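Local coordinates for uncharacterized protein (Magnetospirillum magneticum AMB-1, PDB 5MU5) that probably acts as a Maf-family glycosyltransferase that modifies flagellin, and is involved in formation of the bacterial flagellum, at residues D91-R96 and G240-E245; R548-L553 and Q591-G596; V574-L579 and T597-A602. One frame throughout, in Å; residues are numbered along the deposited sequence.

Interaction 1. Residues D91-R96 and G240-E245; sequences DLIVKR and GFLHDE
Two helix N-termini meet where Asp91, the N-cap of helix 92-107, packs against Phe241, the residue at the N-cap position of helix 242-257. Asp91 brings CB over one face of the phenyl ring as a CH-pi contact, 4.1 Å from CB to the centroid of the Phe241 ring and 27° off its normal. The carboxylate follows the same surface: its plane is tilted only 17° from that of the ring, so the two flat groups stack, CG lying nearest Phe241 CD1 and CG. Asp91 CG sits between the backbone N and the carbonyl carbon (chi1 62°), which keeps it near the start of its own helix. There OD2 accepts the capping bond from Val94 N at 3.3 Å, met from above the carboxylate plane. The other oxygen works across the contact. Asp91 OD1 takes a hydrogen bond of 2.7 Å from water 1, and the same water accepts from His243 N at 3.2 Å, linking the cap of one helix to the first turn of the other. Thr597 of helix 589-609 adds a second bridge, its OG1 bonding to both Asp91 OD1 and Leu242 N. Val94 N thus bonds this buried carboxylate directly, while amides of the second helix start reach it through the water and Thr597, an environment that would be expected to favour its negative charge. Beside the polar bridge, Ile93 CD1 reaches Leu242 CD2 at 3.5 Å and also meets His243 NE2 at 3.6 Å, approaching the imidazole obliquely. Leu92 CD1 lies 4.2 Å from His243 ND1. NE2 of the imidazole is held by a hydrogen bond with Gln639 OE1 of helix 618-646, whose Met632 and Met636 also pack on Ile93.

Interaction 2. Residues R548-L553 and Q591-G596; sequences RSIVTL and QFFVRG
Arg548 O, less than two turns ahead of the contact residues Ile550 and Leu553, is gripped twice by Thr552: the backbone N donates at 2.9 Å and the hydroxyl OG1 at 2.8 Å. The two donors come from opposite faces of the carbonyl plane, with OG1 about 40° out of it, so the threonine hydroxyl supplements the ordinary helical bond. This polar pair belongs to helix 546-564 itself; the meeting with helix 589-609 is made by apolar groups. Ile550 sends CD1 over one face of the Phe593 ring, 4.0 Å from the Phe593 centroid and offset toward the CG and CD2 rim, as a CH-pi contact. Its other branch, CG2, meets Val594 CG1 at 3.7 Å, so one isoleucine straddles two neighbouring residues. Leu553 has CG anti to its backbone N (chi1 -177°), which carries CG toward helix 589-609; there its CD2 branch lies 3.5 Å from Val594 CG2 as these two side chains slide past each other in opposite directions. The same methyl also touches the CG of Gln591, whose amide group turns elsewhere, to Thr588 N and Met578 O. The segment axes run in the same general direction, 35° apart and 9.7 Å at closest approach, within the Maf helical bundle. Helix 618-646 adds Val640 and Phe644 against Ile550, while Leu242, Met246 and Thr249 of helix 242-257 pack on Phe593.

Interaction 3. Residues V574-L579 and T597-A602; sequences VLSEML and TLMMAA
Met599, on helix 589-609, bends its side chain toward segment 574-579 to place its terminal methyl against both Leu575 and Leu579. Its chain is bent at both outer torsions, and chi3 of 90° sets CE toward the two leucines although the side chain does not start out pointing at them. Leu575 and Met599 slide past each other in opposite directions, leaving Met599 CE 3.7 Å from Leu575 CB. Leu579 instead crosses Met599 obliquely and brings CD1 within 3.5 Å of Met599 CE, a tight methyl-to-methyl contact. Against Leu598 the same leucine stands at about a right angle, with Leu579 CD1 4.0 Å from Leu598 CB. One leucine methyl therefore serves two successive residues of the opposite helix. The segments run nearly antiparallel, their axes 164° apart in direction and 11.1 Å at closest approach, both within the Maf helical bundle domain. Cys557 of helix 546-564 packs on both Leu575 and Leu598, and helix 618-646 covers Leu598 with Met632 and Met636. Ser576 directs its hydroxyl to Met572 O in its own helix, and the closest contacts are between aliphatic carbons: cohesion should come mainly from dispersion and burial of apolar area.

Overall arrangement
All three contacts are largely buried, and helix 589-609 ties them together. Interactions 2 and 3 use successive parts of it to hold helices 546-564 and 568-579 within the helical bundle, one running roughly with it and the other nearly against it; both are apolar, with an aromatic face in interaction 2 and a bent methionine in interaction 3, and one polar bond from Gln591 links them. Interaction 1, between the starts of two helices from earlier in the chain, mixes a carboxylate, a bridging water and an aromatic face with aliphatic packing, and has two partly exposed residues. Thr597 fastens that junction to the bundle, while Leu242 packs on the carbonyl of Phe593.

Interaction 1. Residues D91-R96 and G240-E245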
loop_
_atom_site.group_PDB
_atom_site.type_symbol
_atom_site.label_atom_id
_atom_site.label_comp_id
_atom_site.label_asym_id
_atom_site.label_seq_id
_atom_site.Cartn_x
_atom_site.Cartn_y
_atom_site.Cartn_z
ATOM N N ASP A 91 4.071 16.073 2.977
ATOM C CA ASP A 91 3.380 17.136 2.274
ATOM C C ASP A 91 3.585 18.451 3.000
ATOM O O ASP A 91 4.090 18.480 4.110
ATOM C CB ASP A 91 1.889 16.819 2.211
ATOM C CG ASP A 91 1.242 16.728 3.589
ATOM O OD1 ASP A 91 0.030 16.961 3.710
ATOM O OD2 ASP A 91 1.955 16.421 4.553
ATOM N N LEU A 92 3.156 19.534 2.373
ATOM C CA LEU A 92 3.352 20.891 2.909
ATOM C C LEU A 92 2.747 21.089 4.305
ATOM O O LEU A 92 3.296 21.793 5.141
ATOM C CB LEU A 92 2.735 21.921 1.962
ATOM C CG LEU A 92 3.223 21.855 0.514
ATOM C CD1 LEU A 92 2.388 22.787 -0.353
ATOM C CD2 LEU A 92 4.713 22.173 0.426
ATOM N N ILE A 93 1.618 20.456 4.557
ATOM C CA ILE A 93 0.965 20.618 5.831
ATOM C C ILE A 93 1.766 19.994 6.970
ATOM O O ILE A 93 1.928 20.596 8.017
ATOM C CB ILE A 93 -0.463 20.091 5.759
ATOM C CG1 ILE A 93 -1.246 20.998 4.806
ATOM C CG2 ILE A 93 -1.088 20.080 7.141
ATOM C CD1 ILE A 93 -2.647 20.542 4.517
ATOM N N VAL A 94 2.283 18.801 6.753
ATOM C CA VAL A 94 3.068 18.144 7.766
ATOM C C VAL A 94 4.399 18.845 7.916
ATOM O O VAL A 94 4.909 18.944 9.009
ATOM C CB VAL A 94 3.255 16.653 7.455
ATOM C CG1 VAL A 94 4.215 16.002 8.455
ATOM C CG2 VAL A 94 1.909 15.964 7.512
ATOM N N LYS A 95 4.933 19.356 6.813
ATOM C CA LYS A 95 6.207 20.043 6.814
ATOM C C LYS A 95 6.140 21.238 7.762
ATOM O O LYS A 95 7.017 21.429 8.600
ATOM C CB LYS A 95 6.525 20.492 5.393
ATOM C CG LYS A 95 7.939 20.989 5.173
ATOM C CD LYS A 95 8.029 21.809 3.890
ATOM C CE LYS A 95 9.405 22.432 3.725
ATOM N NZ LYS A 95 9.338 23.574 2.772
ATOM N N ARG A 96 5.082 22.027 7.625
ATOM C CA ARG A 96 4.839 23.195 8.467
ATOM C C ARG A 96 4.682 22.788 9.940
ATOM O O ARG A 96 5.216 23.415 10.844
ATOM C CB ARG A 96 3.552 23.892 8.016
ATOM C CG ARG A 96 3.332 25.256 8.626
ATOM C CD ARG A 96 4.194 26.264 7.881
ATOM N NE ARG A 96 4.612 27.378 8.712
ATOM C CZ ARG A 96 5.404 28.364 8.301
ATOM N NH1 ARG A 96 5.878 28.380 7.061
ATOM N NH2 ARG A 96 5.733 29.337 9.140
ATOM N N GLY A 240 -2.539 8.780 0.987
ATOM C CA GLY A 240 -2.583 10.000 0.231
ATOM C C GLY A 240 -2.691 11.228 1.103
ATOM O O GLY A 240 -3.384 11.236 2.127
ATOM N N PHE A 241 -2.027 12.273 0.658
ATOM C CA PHE A 241 -1.998 13.549 1.327
ATOM C C PHE A 241 -3.155 14.446 0.906
ATOM O O PHE A 241 -3.643 14.369 -0.211
ATOM C CB PHE A 241 -0.661 14.234 1.040
ATOM C CG PHE A 241 0.519 13.439 1.503
ATOM C CD1 PHE A 241 0.582 12.974 2.821
ATOM C CD2 PHE A 241 1.587 13.178 0.653
ATOM C CE1 PHE A 241 1.674 12.245 3.267
ATOM C CE2 PHE A 241 2.690 12.442 1.098
ATOM C CZ PHE A 241 2.727 11.972 2.400
ATOM N N LEU A 242 -3.558 15.327 1.803
ATOM C CA LEU A 242 -4.698 16.186 1.578
ATOM C C LEU A 242 -4.707 16.811 0.189
ATOM O O LEU A 242 -5.705 16.750 -0.508
ATOM C CB LEU A 242 -4.740 17.294 2.639
ATOM C CG LEU A 242 -5.904 18.273 2.522
ATOM C CD1 LEU A 242 -7.229 17.541 2.649
ATOM C CD2 LEU A 242 -5.808 19.384 3.546
ATOM N N HIS A 243 -3.600 17.424 -0.211
ATOM C CA HIS A 243 -3.590 18.189 -1.459
ATOM C C HIS A 243 -3.685 17.324 -2.684
ATOM O O HIS A 243 -4.303 17.737 -3.656
ATOM C CB HIS A 243 -2.381 19.118 -1.541
ATOM C CG HIS A 243 -2.387 20.171 -0.490
ATOM N ND1 HIS A 243 -1.232 20.697 0.046
ATOM C CD2 HIS A 243 -3.412 20.746 0.179
ATOM C CE1 HIS A 243 -1.548 21.590 0.963
ATOM N NE2 HIS A 243 -2.865 21.630 1.072
ATOM N N ASP A 244 -3.088 16.134 -2.643
ATOM C CA ASP A 244 -3.234 15.183 -3.750
ATOM C C ASP A 244 -4.671 14.662 -3.806
ATOM O O ASP A 244 -5.201 14.452 -4.872
ATOM C CB ASP A 244 -2.242 14.016 -3.622
ATOM C CG ASP A 244 -0.793 14.484 -3.645
ATOM O OD1 ASP A 244 -0.459 15.337 -4.506
ATOM O OD2 ASP A 244 0.013 14.017 -2.788
ATOM N N GLU A 245 -5.304 14.456 -2.660
ATOM C CA GLU A 245 -6.678 13.992 -2.662
ATOM C C GLU A 245 -7.579 15.082 -3.202
ATOM O O GLU A 245 -8.557 14.783 -3.856
ATOM C CB GLU A 245 -7.133 13.547 -1.278
ATOM C CG GLU A 245 -6.370 12.331 -0.755
ATOM C CD GLU A 245 -6.633 11.044 -1.532
ATOM O OE1 GLU A 245 -7.788 10.810 -1.946
ATOM O OE2 GLU A 245 -5.678 10.244 -1.701
HETATM O O HOH W 1 -1.034 18.034 1.519
#

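Interaction 2. Residues R548-L553 and Q591-G596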
loop_
_atom_site.group_PDB
_atom_site.type_symbol
_atom_site.label_atom_id
_atom_site.label_comp_id
_atom_site.label_asym_id
_atom_site.label_seq_id
_atom_site.Cartn_x
_atom_site.Cartn_y
_atom_site.Cartn_z
ATOM N N ARG A 548 -18.548 19.127 5.200
ATOM C CA ARG A 548 -19.065 18.997 6.549
ATOM C C ARG A 548 -18.539 17.721 7.211
ATOM O O ARG A 548 -18.058 17.772 8.347
ATOM C CB ARG A 548 -20.587 19.051 6.548
ATOM C CG ARG A 548 -21.173 19.177 7.930
ATOM C CD ARG A 548 -22.685 19.314 7.897
ATOM N NE ARG A 548 -23.231 19.032 9.221
ATOM C CZ ARG A 548 -24.491 19.223 9.587
ATOM N NH1 ARG A 548 -25.385 19.712 8.735
ATOM N NH2 ARG A 548 -24.861 18.925 10.827
ATOM N N SER A 549 -18.598 16.598 6.495
ATOM C CA SER A 549 -18.029 15.331 6.966
ATOM C C SER A 549 -16.542 15.428 7.312
ATOM O O SER A 549 -16.068 14.820 8.269
ATOM C CB SER A 549 -18.119 14.278 5.867
ATOM O OG SER A 549 -19.430 14.188 5.356
ATOM N N ILE A 550 -15.801 16.158 6.488
ATOM C CA ILE A 550 -14.373 16.269 6.671
ATOM C C ILE A 550 -14.082 17.104 7.912
ATOM O O ILE A 550 -13.318 16.698 8.782
ATOM C CB ILE A 550 -13.685 16.859 5.429
ATOM C CG1 ILE A 550 -13.855 15.898 4.239
ATOM C CG2 ILE A 550 -12.206 17.070 5.700
ATOM C CD1 ILE A 550 -13.620 16.516 2.874
ATOM N N VAL A 551 -14.722 18.256 7.990
ATOM C CA VAL A 551 -14.539 19.165 9.101
ATOM C C VAL A 551 -14.958 18.526 10.438
ATOM O O VAL A 551 -14.338 18.766 11.476
ATOM C CB VAL A 551 -15.297 20.456 8.817
ATOM C CG1 VAL A 551 -15.351 21.339 10.056
ATOM C CG2 VAL A 551 -14.622 21.173 7.650
ATOM N N THR A 552 -16.003 17.710 10.394
ATOM C CA THR A 552 -16.446 16.920 11.544
ATOM C C THR A 552 -15.357 15.928 11.981
ATOM O O THR A 552 -15.032 15.810 13.169
ATOM C CB THR A 552 -17.754 16.174 11.181
ATOM O OG1 THR A 552 -18.800 17.136 10.992
ATOM C CG2 THR A 552 -18.172 15.184 12.269
ATOM N N LEU A 553 -14.793 15.215 11.014
ATOM C CA LEU A 553 -13.711 14.273 11.298
ATOM C C LEU A 553 -12.491 14.986 11.910
ATOM O O LEU A 553 -11.885 14.513 12.874
ATOM C CB LEU A 553 -13.305 13.509 10.023
ATOM C CG LEU A 553 -12.217 12.437 10.193
ATOM C CD1 LEU A 553 -12.535 11.454 11.322
ATOM C CD2 LEU A 553 -11.972 11.689 8.897
ATOM N N GLN A 591 -12.255 10.274 5.416
ATOM C CA GLN A 591 -11.057 9.577 5.839
ATOM C C GLN A 591 -9.956 9.599 4.793
ATOM O O GLN A 591 -8.786 9.731 5.123
ATOM C CB GLN A 591 -11.393 8.143 6.198
ATOM C CG GLN A 591 -12.061 8.035 7.535
ATOM C CD GLN A 591 -12.578 6.644 7.788
ATOM O OE1 GLN A 591 -13.054 5.973 6.870
ATOM N NE2 GLN A 591 -12.497 6.201 9.045
ATOM N N PHE A 592 -10.325 9.413 3.535
ATOM C CA PHE A 592 -9.344 9.504 2.473
ATOM C C PHE A 592 -8.743 10.883 2.412
ATOM O O PHE A 592 -7.561 11.025 2.151
ATOM C CB PHE A 592 -9.943 9.200 1.109
ATOM C CG PHE A 592 -9.972 7.755 0.775
ATOM C CD1 PHE A 592 -8.795 7.059 0.628
ATOM C CD2 PHE A 592 -11.178 7.100 0.575
ATOM C CE1 PHE A 592 -8.809 5.721 0.304
ATOM C CE2 PHE A 592 -11.210 5.768 0.248
ATOM C CZ PHE A 592 -10.023 5.077 0.112
ATOM N N PHE A 593 -9.553 11.901 2.624
ATOM C CA PHE A 593 -9.045 13.275 2.551
ATOM C C PHE A 593 -7.966 13.619 3.555
ATOM O O PHE A 593 -6.990 14.252 3.197
ATOM C CB PHE A 593 -10.178 14.291 2.648
ATOM C CG PHE A 593 -10.583 14.842 1.331
ATOM C CD1 PHE A 593 -11.278 14.072 0.433
ATOM C CD2 PHE A 593 -10.254 16.148 0.985
ATOM C CE1 PHE A 593 -11.639 14.585 -0.796
ATOM C CE2 PHE A 593 -10.601 16.658 -0.250
ATOM C CZ PHE A 593 -11.302 15.877 -1.136
ATOM N N VAL A 594 -8.121 13.171 4.793
ATOM C CA VAL A 594 -7.266 13.636 5.877
ATOM C C VAL A 594 -6.317 12.632 6.521
ATOM O O VAL A 594 -5.326 13.051 7.126
ATOM C CB VAL A 594 -8.125 14.261 6.995
ATOM C CG1 VAL A 594 -8.959 15.398 6.431
ATOM C CG2 VAL A 594 -9.013 13.227 7.688
ATOM N N ARG A 595 -6.559 11.334 6.377
ATOM C CA ARG A 595 -5.762 10.344 7.126
ATOM C C ARG A 595 -4.258 10.356 6.850
ATOM O O ARG A 595 -3.468 10.117 7.751
ATOM C CB ARG A 595 -6.292 8.925 6.910
ATOM C CG ARG A 595 -6.118 8.419 5.493
ATOM C CD ARG A 595 -6.875 7.142 5.229
ATOM N NE ARG A 595 -6.431 6.568 3.965
ATOM C CZ ARG A 595 -6.739 5.349 3.537
ATOM N NH1 ARG A 595 -7.517 4.561 4.265
ATOM N NH2 ARG A 595 -6.272 4.922 2.372
ATOM N N GLY A 596 -3.864 10.596 5.609
ATOM C CA GLY A 596 -2.453 10.580 5.253
ATOM C C GLY A 596 -1.736 11.722 5.934
ATOM O O GLY A 596 -0.660 11.547 6.511
#

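Interaction 3. Residues V574-L579 and T597-A602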
loop_
_atom_site.group_PDB
_atom_site.type_symbol
_atom_site.label_atom_id
_atom_site.label_comp_id
_atom_site.label_asym_id
_atom_site.label_seq_id
_atom_site.Cartn_x
_atom_site.Cartn_y
_atom_site.Cartn_z
ATOM N N VAL A 574 -6.655 5.927 19.502
ATOM C CA VAL A 574 -7.864 6.701 19.230
ATOM C C VAL A 574 -7.859 7.285 17.814
ATOM O O VAL A 574 -8.868 7.230 17.130
ATOM C CB VAL A 574 -8.078 7.803 20.275
ATOM C CG1 VAL A 574 -9.255 8.694 19.902
ATOM C CG2 VAL A 574 -8.340 7.175 21.634
ATOM N N LEU A 575 -6.730 7.828 17.371
ATOM C CA LEU A 575 -6.652 8.391 16.016
ATOM C C LEU A 575 -6.770 7.310 14.953
ATOM O O LEU A 575 -7.425 7.504 13.925
ATOM C CB LEU A 575 -5.339 9.151 15.792
ATOM C CG LEU A 575 -5.171 10.469 16.539
ATOM C CD1 LEU A 575 -3.753 10.996 16.319
ATOM C CD2 LEU A 575 -6.216 11.485 16.088
ATOM N N SER A 576 -6.118 6.176 15.177
ATOM C CA SER A 576 -6.201 5.081 14.211
ATOM C C SER A 576 -7.642 4.649 14.012
ATOM O O SER A 576 -8.107 4.569 12.862
ATOM C CB SER A 576 -5.360 3.888 14.633
ATOM O OG SER A 576 -3.988 4.192 14.448
ATOM N N GLU A 577 -8.348 4.402 15.122
ATOM C CA GLU A 577 -9.762 4.008 15.059
ATOM C C GLU A 577 -10.604 4.985 14.230
ATOM O O GLU A 577 -11.444 4.558 13.453
ATOM C CB GLU A 577 -10.364 3.855 16.455
ATOM C CG GLU A 577 -11.867 3.603 16.445
ATOM C CD GLU A 577 -12.432 3.362 17.834
ATOM O OE1 GLU A 577 -11.757 3.710 18.834
ATOM O OE2 GLU A 577 -13.557 2.827 17.931
ATOM N N MET A 578 -10.363 6.280 14.386
ATOM C CA MET A 578 -11.071 7.286 13.606
ATOM C C MET A 578 -10.656 7.367 12.145
ATOM O O MET A 578 -11.458 7.729 11.309
ATOM C CB MET A 578 -10.820 8.663 14.190
ATOM C CG MET A 578 -11.502 8.890 15.503
ATOM S SD MET A 578 -10.992 10.470 16.187
ATOM C CE MET A 578 -11.847 10.379 17.765
ATOM N N LEU A 579 -9.400 7.078 11.835
ATOM C CA LEU A 579 -8.888 7.333 10.489
ATOM C C LEU A 579 -8.689 6.127 9.586
ATOM O O LEU A 579 -8.876 6.241 8.365
ATOM C CB LEU A 579 -7.574 8.095 10.584
ATOM C CG LEU A 579 -7.680 9.446 11.265
ATOM C CD1 LEU A 579 -6.278 9.991 11.414
ATOM C CD2 LEU A 579 -8.557 10.415 10.499
ATOM N N THR A 597 -2.355 12.890 5.889
ATOM C CA THR A 597 -1.768 14.062 6.462
ATOM C C THR A 597 -1.684 13.938 7.983
ATOM O O THR A 597 -0.583 14.052 8.548
ATOM C CB THR A 597 -2.518 15.287 5.972
ATOM O OG1 THR A 597 -2.350 15.361 4.541
ATOM C CG2 THR A 597 -1.989 16.563 6.628
ATOM N N LEU A 598 -2.806 13.637 8.638
ATOM C CA LEU A 598 -2.807 13.482 10.105
ATOM C C LEU A 598 -1.888 12.359 10.644
ATOM O O LEU A 598 -1.226 12.536 11.677
ATOM C CB LEU A 598 -4.224 13.284 10.635
ATOM C CG LEU A 598 -5.219 14.413 10.344
ATOM C CD1 LEU A 598 -6.555 14.089 10.980
ATOM C CD2 LEU A 598 -4.720 15.765 10.823
ATOM N N MET A 599 -1.834 11.222 9.951
ATOM C CA MET A 599 -0.985 10.109 10.385
ATOM C C MET A 599 0.495 10.411 10.217
ATOM O O MET A 599 1.316 9.950 11.001
ATOM C CB MET A 599 -1.326 8.802 9.660
ATOM C CG MET A 599 -2.603 8.109 10.135
ATOM S SD MET A 599 -2.579 7.553 11.860
ATOM C CE MET A 599 -3.223 8.983 12.712
ATOM N N MET A 600 0.842 11.174 9.204
ATOM C CA MET A 600 2.208 11.574 9.045
ATOM C C MET A 600 2.606 12.581 10.106
ATOM O O MET A 600 3.751 12.539 10.588
ATOM C CB MET A 600 2.425 12.153 7.668
ATOM C CG MET A 600 2.311 11.063 6.640
ATOM S SD MET A 600 3.466 9.732 7.015
ATOM C CE MET A 600 4.980 10.577 6.503
ATOM N N ALA A 601 1.684 13.484 10.459
ATOM C CA ALA A 601 1.943 14.403 11.550
ATOM C C ALA A 601 2.182 13.612 12.838
ATOM O O ALA A 601 3.115 13.892 13.566
ATOM C CB ALA A 601 0.805 15.382 11.711
ATOM N N ALA A 602 1.377 12.585 13.082
ATOM C CA ALA A 602 1.529 11.743 14.279
ATOM C C ALA A 602 2.838 11.013 14.304
ATOM O O ALA A 602 3.441 10.866 15.358
ATOM C CB ALA A 602 0.394 10.752 14.409
#